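Local coordinates for protein trans-isoprenyl diphosphate synthase (Caulobacter crescentus, PDB 3OYR) that probably makes all-trans-octaprenyl diphosphate, the side-chain precursor of ubiquinone and menaquinone, by adding isopentenyl units to farnesyl diphosphate with the help of magnesium, at residues D219-L224 / K316-L321; S200-A204 / S214-R218; G22-L27 / E331-L336; L68-T73 / L195-S200. One frame throughout, in Å; residues are numbered along the deposited sequence.

Interaction 1: residues D219-L224 / K316-L321; sequences DYGLNL and KAKAAL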
loop_
_atom_site.group_PDB
_atom_site.type_symbol
_atom_site.label_atom_id
_atom_site.label_comp_id
_atom_site.label_asym_id
_atom_site.label_seq_id
_atom_site.Cartn_x
_atom_site.Cartn_y
_atom_site.Cartn_z
ATOM N N ASP B 219 16.647 17.977 2.410
ATOM C CA ASP B 219 17.299 18.526 1.207
ATOM C C ASP B 219 18.362 17.565 0.660
ATOM O O ASP B 219 18.467 17.377 -0.548
ATOM C CB ASP B 219 17.941 19.878 1.583
ATOM C CG ASP B 219 18.341 20.743 0.380
ATOM O OD1 ASP B 219 17.904 20.479 -0.768
ATOM O OD2 ASP B 219 19.113 21.718 0.610
ATOM N N TYR B 220 19.155 16.973 1.561
ATOM C CA TYR B 220 20.184 16.001 1.197
ATOM C C TYR B 220 19.540 14.799 0.510
ATOM O O TYR B 220 19.945 14.417 -0.573
ATOM C CB TYR B 220 21.044 15.553 2.423
ATOM C CG TYR B 220 21.885 14.341 2.112
ATOM C CD1 TYR B 220 23.100 14.471 1.444
ATOM C CD2 TYR B 220 21.447 13.050 2.432
ATOM C CE1 TYR B 220 23.872 13.363 1.114
ATOM C CE2 TYR B 220 22.219 11.940 2.091
ATOM C CZ TYR B 220 23.428 12.107 1.451
ATOM O OH TYR B 220 24.169 11.006 1.112
ATOM N N GLY B 221 18.525 14.224 1.155
ATOM C CA GLY B 221 17.871 13.027 0.638
ATOM C C GLY B 221 17.149 13.262 -0.688
ATOM O O GLY B 221 17.239 12.422 -1.579
ATOM N N LEU B 222 16.455 14.402 -0.829
ATOM C CA LEU B 222 15.727 14.704 -2.068
ATOM C C LEU B 222 16.699 14.773 -3.250
ATOM O O LEU B 222 16.514 14.095 -4.288
ATOM C CB LEU B 222 14.948 16.015 -1.922
ATOM C CG LEU B 222 13.743 16.293 -2.826
ATOM C CD1 LEU B 222 14.163 16.768 -4.214
ATOM C CD2 LEU B 222 12.833 15.087 -2.928
ATOM N N ASN B 223 17.743 15.576 -3.094
ATOM C CA ASN B 223 18.771 15.660 -4.120
ATOM C C ASN B 223 19.507 14.342 -4.361
ATOM O O ASN B 223 19.787 14.002 -5.523
ATOM C CB ASN B 223 19.732 16.823 -3.858
ATOM C CG ASN B 223 19.059 18.156 -4.023
ATOM O OD1 ASN B 223 18.735 18.573 -5.136
ATOM N ND2 ASN B 223 18.831 18.834 -2.912
ATOM N N LEU B 224 19.786 13.588 -3.289
ATOM C CA LEU B 224 20.397 12.256 -3.462
ATOM C C LEU B 224 19.503 11.360 -4.314
ATOM O O LEU B 224 19.984 10.675 -5.213
ATOM C CB LEU B 224 20.704 11.576 -2.128
ATOM C CG LEU B 224 21.451 10.261 -2.361
ATOM C CD1 LEU B 224 22.848 10.338 -1.888
ATOM C CD2 LEU B 224 20.765 9.113 -1.729
ATOM N N LYS B 316 24.454 19.054 -5.101
ATOM C CA LYS B 316 23.410 19.707 -4.306
ATOM C C LYS B 316 23.205 18.926 -2.998
ATOM O O LYS B 316 23.104 19.518 -1.921
ATOM C CB LYS B 316 22.096 19.803 -5.097
ATOM C CG LYS B 316 22.079 20.853 -6.223
ATOM C CD LYS B 316 20.858 20.682 -7.112
ATOM C CE LYS B 316 20.780 21.762 -8.194
ATOM N NZ LYS B 316 19.805 22.845 -7.867
ATOM N N ALA B 317 23.179 17.587 -3.092
ATOM C CA ALA B 317 23.055 16.749 -1.871
ATOM C C ALA B 317 24.209 16.987 -0.888
ATOM O O ALA B 317 23.972 17.183 0.306
ATOM C CB ALA B 317 22.920 15.257 -2.208
ATOM N N LYS B 318 25.440 17.018 -1.403
ATOM C CA LYS B 318 26.604 17.270 -0.563
ATOM C C LYS B 318 26.564 18.678 0.052
ATOM O O LYS B 318 26.848 18.837 1.221
ATOM C CB LYS B 318 27.898 17.052 -1.330
ATOM C CG LYS B 318 28.071 15.659 -1.886
ATOM C CD LYS B 318 29.164 15.618 -2.931
ATOM C CE LYS B 318 30.477 15.168 -2.338
ATOM N NZ LYS B 318 31.488 14.887 -3.401
ATOM N N ALA B 319 26.162 19.676 -0.732
ATOM C CA ALA B 319 26.076 21.050 -0.247
ATOM C C ALA B 319 24.951 21.226 0.764
ATOM O O ALA B 319 25.053 22.063 1.664
ATOM C CB ALA B 319 25.943 22.067 -1.445
ATOM N N ALA B 320 23.884 20.436 0.631
ATOM C CA ALA B 320 22.801 20.433 1.642
ATOM C C ALA B 320 23.246 20.144 3.091
ATOM O O ALA B 320 22.569 20.539 4.037
ATOM C CB ALA B 320 21.697 19.486 1.234
ATOM N N LEU B 321 24.376 19.461 3.261
ATOM C CA LEU B 321 24.893 19.117 4.604
ATOM C C LEU B 321 25.872 20.127 5.230
ATOM O O LEU B 321 26.355 19.907 6.348
ATOM C CB LEU B 321 25.546 17.742 4.580
ATOM C CG LEU B 321 24.674 16.569 4.122
ATOM C CD1 LEU B 321 25.543 15.340 4.047
ATOM C CD2 LEU B 321 23.510 16.352 5.077
HETATM O O HOH W 1 20.051 22.556 2.803
#

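Interaction 2: residues S200-A204 / S214-R218; sequences SEAGA and SEALR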
loop_
_atom_site.group_PDB
_atom_site.type_symbol
_atom_site.label_atom_id
_atom_site.label_comp_id
_atom_site.label_asym_id
_atom_site.label_seq_id
_atom_site.Cartn_x
_atom_site.Cartn_y
_atom_site.Cartn_z
ATOM N N SER B 200 15.570 10.431 5.264
ATOM C CA SER B 200 16.465 11.316 6.007
ATOM C C SER B 200 15.711 12.224 6.928
ATOM O O SER B 200 16.121 12.407 8.064
ATOM C CB SER B 200 17.381 12.165 5.122
ATOM O OG SER B 200 17.077 11.964 3.769
ATOM N N GLU B 201 14.635 12.833 6.438
ATOM C CA GLU B 201 13.900 13.767 7.271
ATOM C C GLU B 201 13.274 13.047 8.477
ATOM O O GLU B 201 13.330 13.567 9.594
ATOM C CB GLU B 201 12.851 14.570 6.466
ATOM C CG GLU B 201 12.281 15.751 7.279
ATOM C CD GLU B 201 11.064 16.399 6.654
ATOM O OE1 GLU B 201 10.563 15.903 5.619
ATOM O OE2 GLU B 201 10.612 17.421 7.199
ATOM N N ALA B 202 12.712 11.850 8.280
ATOM C CA ALA B 202 12.158 11.106 9.419
ATOM C C ALA B 202 13.258 10.748 10.441
ATOM O O ALA B 202 13.045 10.868 11.653
ATOM C CB ALA B 202 11.381 9.859 8.973
ATOM N N GLY B 203 14.429 10.345 9.939
ATOM C CA GLY B 203 15.598 10.084 10.793
ATOM C C GLY B 203 15.919 11.288 11.659
ATOM O O GLY B 203 16.071 11.162 12.870
ATOM N N ALA B 204 15.974 12.462 11.025
ATOM C CA ALA B 204 16.274 13.712 11.710
ATOM C C ALA B 204 15.239 14.105 12.763
ATOM O O ALA B 204 15.620 14.520 13.868
ATOM C CB ALA B 204 16.454 14.839 10.705
ATOM N N SER B 214 16.482 19.195 10.199
ATOM C CA SER B 214 15.630 18.243 9.474
ATOM C C SER B 214 15.395 18.671 8.032
ATOM O O SER B 214 15.373 17.835 7.127
ATOM C CB SER B 214 14.317 17.948 10.221
ATOM O OG SER B 214 13.628 19.138 10.593
ATOM N N GLU B 215 15.290 19.983 7.821
ATOM C CA GLU B 215 15.140 20.547 6.487
ATOM C C GLU B 215 16.401 20.326 5.667
ATOM O O GLU B 215 16.312 19.947 4.499
ATOM C CB GLU B 215 14.752 22.043 6.513
ATOM C CG GLU B 215 13.258 22.356 6.810
ATOM C CD GLU B 215 12.237 21.607 5.917
ATOM O OE1 GLU B 215 12.456 21.421 4.696
ATOM O OE2 GLU B 215 11.180 21.216 6.451
ATOM N N ALA B 216 17.560 20.502 6.296
ATOM C CA ALA B 216 18.848 20.253 5.635
ATOM C C ALA B 216 19.002 18.796 5.193
ATOM O O ALA B 216 19.426 18.506 4.074
ATOM C CB ALA B 216 19.995 20.649 6.537
ATOM N N LEU B 217 18.622 17.889 6.082
ATOM C CA LEU B 217 18.721 16.470 5.826
ATOM C C LEU B 217 17.721 16.002 4.791
ATOM O O LEU B 217 18.055 15.186 3.921
ATOM C CB LEU B 217 18.614 15.688 7.145
ATOM C CG LEU B 217 20.009 15.562 7.754
ATOM C CD1 LEU B 217 19.937 15.280 9.266
ATOM C CD2 LEU B 217 20.834 14.486 7.009
ATOM N N ARG B 218 16.502 16.533 4.879
ATOM C CA ARG B 218 15.512 16.377 3.831
ATOM C C ARG B 218 16.051 16.791 2.463
ATOM O O ARG B 218 15.935 16.037 1.490
ATOM C CB ARG B 218 14.248 17.169 4.137
ATOM C CG ARG B 218 13.222 16.982 3.065
ATOM C CD ARG B 218 11.926 17.731 3.260
ATOM N NE ARG B 218 11.100 17.447 2.093
ATOM C CZ ARG B 218 10.459 16.297 1.866
ATOM N NH1 ARG B 218 10.474 15.282 2.740
ATOM N NH2 ARG B 218 9.778 16.173 0.752
HETATM O O HOH W 2 11.638 19.080 8.737
#

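Interaction 3: residues G22-L27 / E331-L336; sequences GSVDRL and EALEEL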
loop_
_atom_site.group_PDB
_atom_site.type_symbol
_atom_site.label_atom_id
_atom_site.label_comp_id
_atom_site.label_asym_id
_atom_site.label_seq_id
_atom_site.Cartn_x
_atom_site.Cartn_y
_atom_site.Cartn_z
ATOM N N GLY B 22 33.116 7.852 -4.677
ATOM C CA GLY B 22 32.406 7.551 -3.442
ATOM C C GLY B 22 32.346 6.048 -3.214
ATOM O O GLY B 22 33.017 5.277 -3.911
ATOM N N SER B 23 31.536 5.648 -2.237
ATOM C CA SER B 23 31.316 4.246 -1.867
ATOM C C SER B 23 30.218 4.231 -0.823
ATOM O O SER B 23 29.848 5.289 -0.314
ATOM C CB SER B 23 32.590 3.627 -1.271
ATOM O OG SER B 23 33.153 4.487 -0.300
ATOM N N VAL B 24 29.693 3.050 -0.495
ATOM C CA VAL B 24 28.778 2.941 0.650
ATOM C C VAL B 24 29.504 2.476 1.897
ATOM O O VAL B 24 28.936 2.518 2.992
ATOM C CB VAL B 24 27.566 1.996 0.395
ATOM C CG1 VAL B 24 26.629 2.621 -0.574
ATOM C CG2 VAL B 24 28.005 0.611 -0.094
ATOM N N ASP B 25 30.760 2.056 1.719
ATOM C CA ASP B 25 31.508 1.307 2.730
ATOM C C ASP B 25 31.541 1.968 4.093
ATOM O O ASP B 25 31.296 1.298 5.092
ATOM C CB ASP B 25 32.950 1.003 2.269
ATOM C CG ASP B 25 33.022 -0.045 1.144
ATOM O OD1 ASP B 25 31.964 -0.484 0.617
ATOM O OD2 ASP B 25 34.163 -0.419 0.779
ATOM N N ARG B 26 31.814 3.269 4.132
ATOM C CA ARG B 26 31.895 4.009 5.397
ATOM C C ARG B 26 30.520 4.088 6.082
ATOM O O ARG B 26 30.405 3.886 7.301
ATOM C CB ARG B 26 32.472 5.410 5.155
ATOM C CG ARG B 26 32.650 6.267 6.408
ATOM C CD ARG B 26 33.242 7.613 6.037
ATOM N NE ARG B 26 34.267 7.472 5.009
ATOM C CZ ARG B 26 35.571 7.387 5.254
ATOM N NH1 ARG B 26 36.427 7.252 4.250
ATOM N NH2 ARG B 26 36.018 7.445 6.500
ATOM N N LEU B 27 29.482 4.379 5.291
ATOM C CA LEU B 27 28.105 4.402 5.784
ATOM C C LEU B 27 27.725 3.057 6.444
ATOM O O LEU B 27 27.272 3.034 7.573
ATOM C CB LEU B 27 27.113 4.757 4.659
ATOM C CG LEU B 27 25.643 4.954 5.059
ATOM C CD1 LEU B 27 25.476 5.814 6.320
ATOM C CD2 LEU B 27 24.889 5.576 3.929
ATOM N N GLU B 331 30.847 12.745 6.204
ATOM C CA GLU B 331 31.668 12.197 5.122
ATOM C C GLU B 331 31.076 10.954 4.450
ATOM O O GLU B 331 31.177 10.782 3.221
ATOM C CB GLU B 331 33.072 11.874 5.652
ATOM C CG GLU B 331 34.017 11.214 4.638
ATOM C CD GLU B 331 35.143 12.122 4.157
ATOM O OE1 GLU B 331 35.785 11.764 3.143
ATOM O OE2 GLU B 331 35.394 13.178 4.785
ATOM N N ALA B 332 30.491 10.069 5.254
ATOM C CA ALA B 332 29.790 8.880 4.747
ATOM C C ALA B 332 28.626 9.271 3.821
ATOM O O ALA B 332 28.414 8.666 2.762
ATOM C CB ALA B 332 29.292 8.023 5.912
ATOM N N LEU B 333 27.894 10.306 4.203
ATOM C CA LEU B 333 26.774 10.788 3.368
ATOM C C LEU B 333 27.241 11.513 2.108
ATOM O O LEU B 333 26.594 11.461 1.058
ATOM C CB LEU B 333 25.831 11.659 4.185
ATOM C CG LEU B 333 25.003 10.895 5.221
ATOM C CD1 LEU B 333 24.039 11.833 5.868
ATOM C CD2 LEU B 333 24.250 9.735 4.567
ATOM N N GLU B 334 28.407 12.134 2.181
ATOM C CA GLU B 334 28.967 12.732 0.978
ATOM C C GLU B 334 29.479 11.665 0.026
ATOM O O GLU B 334 29.282 11.758 -1.191
ATOM C CB GLU B 334 30.026 13.758 1.343
ATOM C CG GLU B 334 29.398 14.994 1.980
ATOM C CD GLU B 334 30.425 15.975 2.515
ATOM O OE1 GLU B 334 31.577 15.559 2.767
ATOM O OE2 GLU B 334 30.073 17.161 2.694
ATOM N N GLU B 335 30.051 10.599 0.582
ATOM C CA GLU B 335 30.540 9.516 -0.255
ATOM C C GLU B 335 29.374 8.762 -0.902
ATOM O O GLU B 335 29.491 8.268 -2.035
ATOM C CB GLU B 335 31.475 8.577 0.543
ATOM C CG GLU B 335 32.826 9.222 0.889
ATOM C CD GLU B 335 33.675 8.387 1.842
ATOM O OE1 GLU B 335 33.137 7.494 2.525
ATOM O OE2 GLU B 335 34.888 8.634 1.917
ATOM N N LEU B 336 28.249 8.688 -0.196
ATOM C CA LEU B 336 27.037 8.061 -0.750
ATOM C C LEU B 336 26.474 8.850 -1.936
ATOM O O LEU B 336 26.010 8.261 -2.927
ATOM C CB LEU B 336 25.965 7.870 0.336
ATOM C CG LEU B 336 24.578 7.359 -0.088
ATOM C CD1 LEU B 336 24.649 5.886 -0.540
ATOM C CD2 LEU B 336 23.564 7.521 1.023
HETATM O O HOH W 3 29.566 6.068 2.406
#

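Interaction 4: residues L68-T73 / L195-S200; sequences LRPLMT and LFAAAS. With DMA (dimethylallyl diphosphate), chain D.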
loop_
_atom_site.group_PDB
_atom_site.type_symbol
_atom_site.label_atom_id
_atom_site.label_comp_id
_atom_site.label_asym_id
_atom_site.label_seq_id
_atom_site.Cartn_x
_atom_site.Cartn_y
_atom_site.Cartn_z
ATOM N N LEU B 68 19.836 1.319 1.233
ATOM C CA LEU B 68 20.228 2.742 1.281
ATOM C C LEU B 68 19.220 3.579 2.032
ATOM O O LEU B 68 19.587 4.483 2.795
ATOM C CB LEU B 68 20.438 3.323 -0.125
ATOM C CG LEU B 68 21.516 2.679 -1.000
ATOM C CD1 LEU B 68 21.752 3.496 -2.250
ATOM C CD2 LEU B 68 22.841 2.498 -0.245
ATOM N N ARG B 69 17.946 3.250 1.850
ATOM C CA ARG B 69 16.906 4.000 2.526
ATOM C C ARG B 69 16.932 3.906 4.054
ATOM O O ARG B 69 17.008 4.973 4.697
ATOM C CB ARG B 69 15.543 3.752 1.903
ATOM C CG ARG B 69 15.409 4.365 0.529
ATOM C CD ARG B 69 14.416 3.551 -0.240
ATOM N NE ARG B 69 14.389 3.862 -1.659
ATOM C CZ ARG B 69 15.140 3.260 -2.567
ATOM N NH1 ARG B 69 16.023 2.319 -2.207
ATOM N NH2 ARG B 69 15.020 3.616 -3.829
ATOM N N PRO B 70 16.931 2.664 4.646
ATOM C CA PRO B 70 17.119 2.612 6.118
ATOM C C PRO B 70 18.462 3.149 6.597
ATOM O O PRO B 70 18.518 3.733 7.691
ATOM C CB PRO B 70 16.982 1.107 6.477
ATOM C CG PRO B 70 17.056 0.364 5.168
ATOM C CD PRO B 70 16.566 1.334 4.112
ATOM N N LEU B 71 19.527 2.939 5.810
ATOM C CA LEU B 71 20.841 3.505 6.084
ATOM C C LEU B 71 20.788 5.018 6.226
ATOM O O LEU B 71 21.418 5.593 7.124
ATOM C CB LEU B 71 21.874 3.139 4.999
ATOM C CG LEU B 71 22.470 1.734 5.079
ATOM C CD1 LEU B 71 23.371 1.433 3.860
ATOM C CD2 LEU B 71 23.199 1.529 6.369
ATOM N N MET B 72 20.038 5.657 5.334
ATOM C CA MET B 72 19.907 7.111 5.391
ATOM C C MET B 72 19.128 7.576 6.618
ATOM O O MET B 72 19.500 8.574 7.221
ATOM C CB MET B 72 19.344 7.671 4.085
ATOM C CG MET B 72 20.423 7.774 3.030
ATOM S SD MET B 72 19.780 7.892 1.362
ATOM C CE MET B 72 18.882 9.448 1.552
ATOM N N THR B 73 18.085 6.838 7.000
ATOM C CA THR B 73 17.378 7.115 8.241
ATOM C C THR B 73 18.357 7.016 9.409
ATOM O O THR B 73 18.408 7.918 10.259
ATOM C CB THR B 73 16.212 6.124 8.473
ATOM O OG1 THR B 73 15.299 6.190 7.377
ATOM C CG2 THR B 73 15.466 6.436 9.798
ATOM N N LEU B 195 10.946 9.372 -1.190
ATOM C CA LEU B 195 11.213 8.339 -0.168
ATOM C C LEU B 195 12.628 8.519 0.475
ATOM O O LEU B 195 12.802 8.404 1.719
ATOM C CB LEU B 195 11.025 6.929 -0.751
ATOM C CG LEU B 195 10.997 5.814 0.297
ATOM C CD1 LEU B 195 10.055 6.157 1.465
ATOM C CD2 LEU B 195 10.589 4.527 -0.347
ATOM N N PHE B 196 13.604 8.893 -0.355
ATOM C CA PHE B 196 14.938 9.266 0.135
ATOM C C PHE B 196 14.888 10.501 1.008
ATOM O O PHE B 196 15.488 10.494 2.079
ATOM C CB PHE B 196 15.933 9.499 -1.002
ATOM C CG PHE B 196 16.513 8.227 -1.578
ATOM C CD1 PHE B 196 16.126 7.772 -2.821
ATOM C CD2 PHE B 196 17.466 7.497 -0.870
ATOM C CE1 PHE B 196 16.682 6.601 -3.349
ATOM C CE2 PHE B 196 18.026 6.341 -1.373
ATOM C CZ PHE B 196 17.646 5.893 -2.615
ATOM N N ALA B 197 14.183 11.551 0.549
ATOM C CA ALA B 197 13.994 12.750 1.362
ATOM C C ALA B 197 13.311 12.421 2.700
ATOM O O ALA B 197 13.741 12.909 3.740
ATOM C CB ALA B 197 13.175 13.780 0.609
ATOM N N ALA B 198 12.217 11.655 2.644
ATOM C CA ALA B 198 11.455 11.185 3.818
ATOM C C ALA B 198 12.282 10.360 4.794
ATOM O O ALA B 198 12.212 10.592 6.023
ATOM C CB ALA B 198 10.230 10.384 3.392
ATOM N N ALA B 199 13.065 9.420 4.263
ATOM C CA ALA B 199 13.966 8.597 5.079
ATOM C C ALA B 199 14.914 9.453 5.900
ATOM O O ALA B 199 15.020 9.246 7.111
ATOM C CB ALA B 199 14.749 7.594 4.236
ATOM N N SER B 200 15.570 10.431 5.264
ATOM C CA SER B 200 16.465 11.316 6.007
ATOM C C SER B 200 15.711 12.224 6.928
ATOM O O SER B 200 16.121 12.407 8.064
ATOM C CB SER B 200 17.381 12.165 5.122
ATOM O OG SER B 200 17.077 11.964 3.769
HETATM C C1 DMA D . 14.991 0.186 -6.862
HETATM O O1 DMA D . 15.714 0.636 -5.709
HETATM C C2 DMA D . 14.016 1.309 -6.853
HETATM C C3 DMA D . 14.199 2.417 -7.576
HETATM C C4 DMA D . 15.327 2.577 -8.560
HETATM C C5 DMA D . 13.194 3.511 -7.391
HETATM P PA DMA D . 17.211 0.233 -5.298
HETATM O O1A DMA D . 17.642 0.962 -4.040
HETATM O O2A DMA D . 18.095 0.414 -6.500
HETATM O O3A DMA D . 16.919 -1.339 -5.029
HETATM P PB DMA D . 17.510 -2.320 -3.876
HETATM O O1B DMA D . 16.698 -2.036 -2.627
HETATM O O2B DMA D . 17.136 -3.623 -4.551
HETATM O O3B DMA D . 18.983 -2.065 -3.709
#

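Interaction 1: residues D219-L224 / K316-L321
Two nearly antiparallel helices pack closely here in the all-helical isoprenoid synthase fold: helix 211-238, which farther on carries the calcium ligand Asp232, and the C-terminal end of helix 302-320. Their short axes run at 171° and come within 7.7 Å, a close spacing made possible by alanine on one side. Ala317 sits opposite Tyr220, CA to CA 4.3 Å, and its CB lies 3.7 Å from Leu224 N and 3.9 Å from Asn223 CB. One turn on, Ala320 CB approaches Tyr220 N to 3.6 Å. The Tyr220 ring turns one edge to the partner helix: Tyr220 CD1 is 3.1 Å from Ala317 O and 3.7 Å from Leu321 CD1. The hydroxyl, OH, points on to Leu333 O of helix 328-342, to which it is hydrogen-bonded, while Lys318 NZ forms a salt bridge with Asp338 of that same helix. No direct hydrogen bond joins the two segments, so the contact rests on fit. On the outer side Asn223 ND2 turns back to Asp219 O (2.8 Å), and water 1 donates to Asp219 OD2 at 2.5 Å and, weakly, to Ala320 O at 3.5 Å.

Interaction 2: residues S200-A204 / S214-R218
A salt bridge from Arg218 NH1 to Glu201 OE1, 2.9 Å long, spans a helical hairpin in which helices 181-206 and 211-238, joined by a short connection, pack antiparallel. The other terminal nitrogen of Arg218, NH2, pairs with Glu194, two turns before Glu201 on the first helix, so the guanidinium is held by two carboxylates. Glu201 OE2 lies 3.9 Å from Glu215 OE2, and water 2 eases this approach of like charges by donating to Glu201 OE2 at 2.5 Å and to Glu215 OE2 at 3.2 Å while accepting from Ser214 OG at 2.7 Å. Beneath this polar layer the axes cross at 156° and come within 7.9 Å, a closeness that small residues allow. Ser200 CB rests 3.3 Å from Leu217 O, its hydroxyl being turned to Phe196 O of its own helix. Toward the hairpin's connecting end, Ala204 CB packs 3.7 Å from Ser214 CA and 3.8 Å from Leu217 CD1.

Interaction 3: residues G22-L27 / E331-L336
Leu27, Ala332 and Leu336 form the apolar centre of a contact that joins the chain's first and last helices, 25-45 and 328-342, in the all-helical isoprenoid synthase fold. Leu27 CD2 meets Leu336 CD2 at 3.7 Å and Leu333 CD2 at 4.3 Å, Leu27 CB lies 4.1 Å from Ala332 CB, and Val24 CG1 adds a contact of 3.8 Å to Leu336 CD1. Water 3 fills the gap beside them, donating to Ser23 O (2.8 Å) and Ala332 O (2.9 Å) and weakly accepting from Leu27 N (3.3 Å). Before the helix, the extended backbone presses on Glu335: Gly22 CA makes a CH...O contact of 3.3 Å to Glu335 O, and Ser23 N gives that oxygen a weak hydrogen bond, also 3.3 Å. A side chain on Gly22 would clash with this carbonyl. At the outer edge Arg26 makes a bidentate salt bridge to the Glu335 carboxylate, NE to OE1 at 2.7 Å and NH1 to OE2 at 3.1 Å, while Glu331 CG covers one guanidinium face. Inward, Leu27 and Leu333 touch Ala75 of helix 68-79, and Leu336 wedges between Met72 of that helix and Tyr220 and Leu224 of helix 211-238.

Interaction 4: residues L68-T73 / L195-S200
The Phe196 ring is approached in two quite different ways by side chains of helix 68-79. Arg69 CG lies over its face, 4.1 Å from the centroid in a CH-pi contact, whereas Met72 SD reaches its edge, 4.5 Å from the centroid and 3.2 Å from Phe196 CD2, a Met-aromatic contact. Phe196 CE1 in turn sits over a face of the Arg69 guanidinium, 3.5 Å from NH2. Farther along the helices, which run at 33° with axes 8.1 Å apart at closest, Ala199 CB fits against Arg69 O at 3.5 Å. Thr73 OG1 donates a 3.1 Å hydrogen bond to Ala199 O. Phe228 of helix 211-238 meets the Phe196 ring as well. Packed in this way, Arg69 presents NH1 to DMA O1A at 2.8 Å in an almost straight hydrogen bond. The backbone N of Lys66 and the side chains of His98 and Arg115 also hydrogen-bond this dimethylallyl diphosphate, making the contact one wall of a basic diphosphate pocket of the kind used by trans-prenyltransferases.

Overall arrangement
From the N terminus, interaction 3 opens first and closes last, bringing residues 22-27 against helix 328-342 and enclosing the other three contacts. Within this loop, interaction 4 spans from helix 68-79 to helix 181-206, interaction 2 then closes the short hairpin 200-204/214-218, and interaction 1 ties 219-224 to the end of helix 302-320. These three follow in series without crossing; interactions 4 and 2 share Ser200, and interactions 2 and 1 both use helix 211-238. Leu224 and Leu336 both touch Met72 of interaction 4, and Val24 and Leu27 of interaction 3 touch Leu68 and Leu71, so both ends of the chain pack on helix 68-79, which carries Arg69 of the ligand pocket.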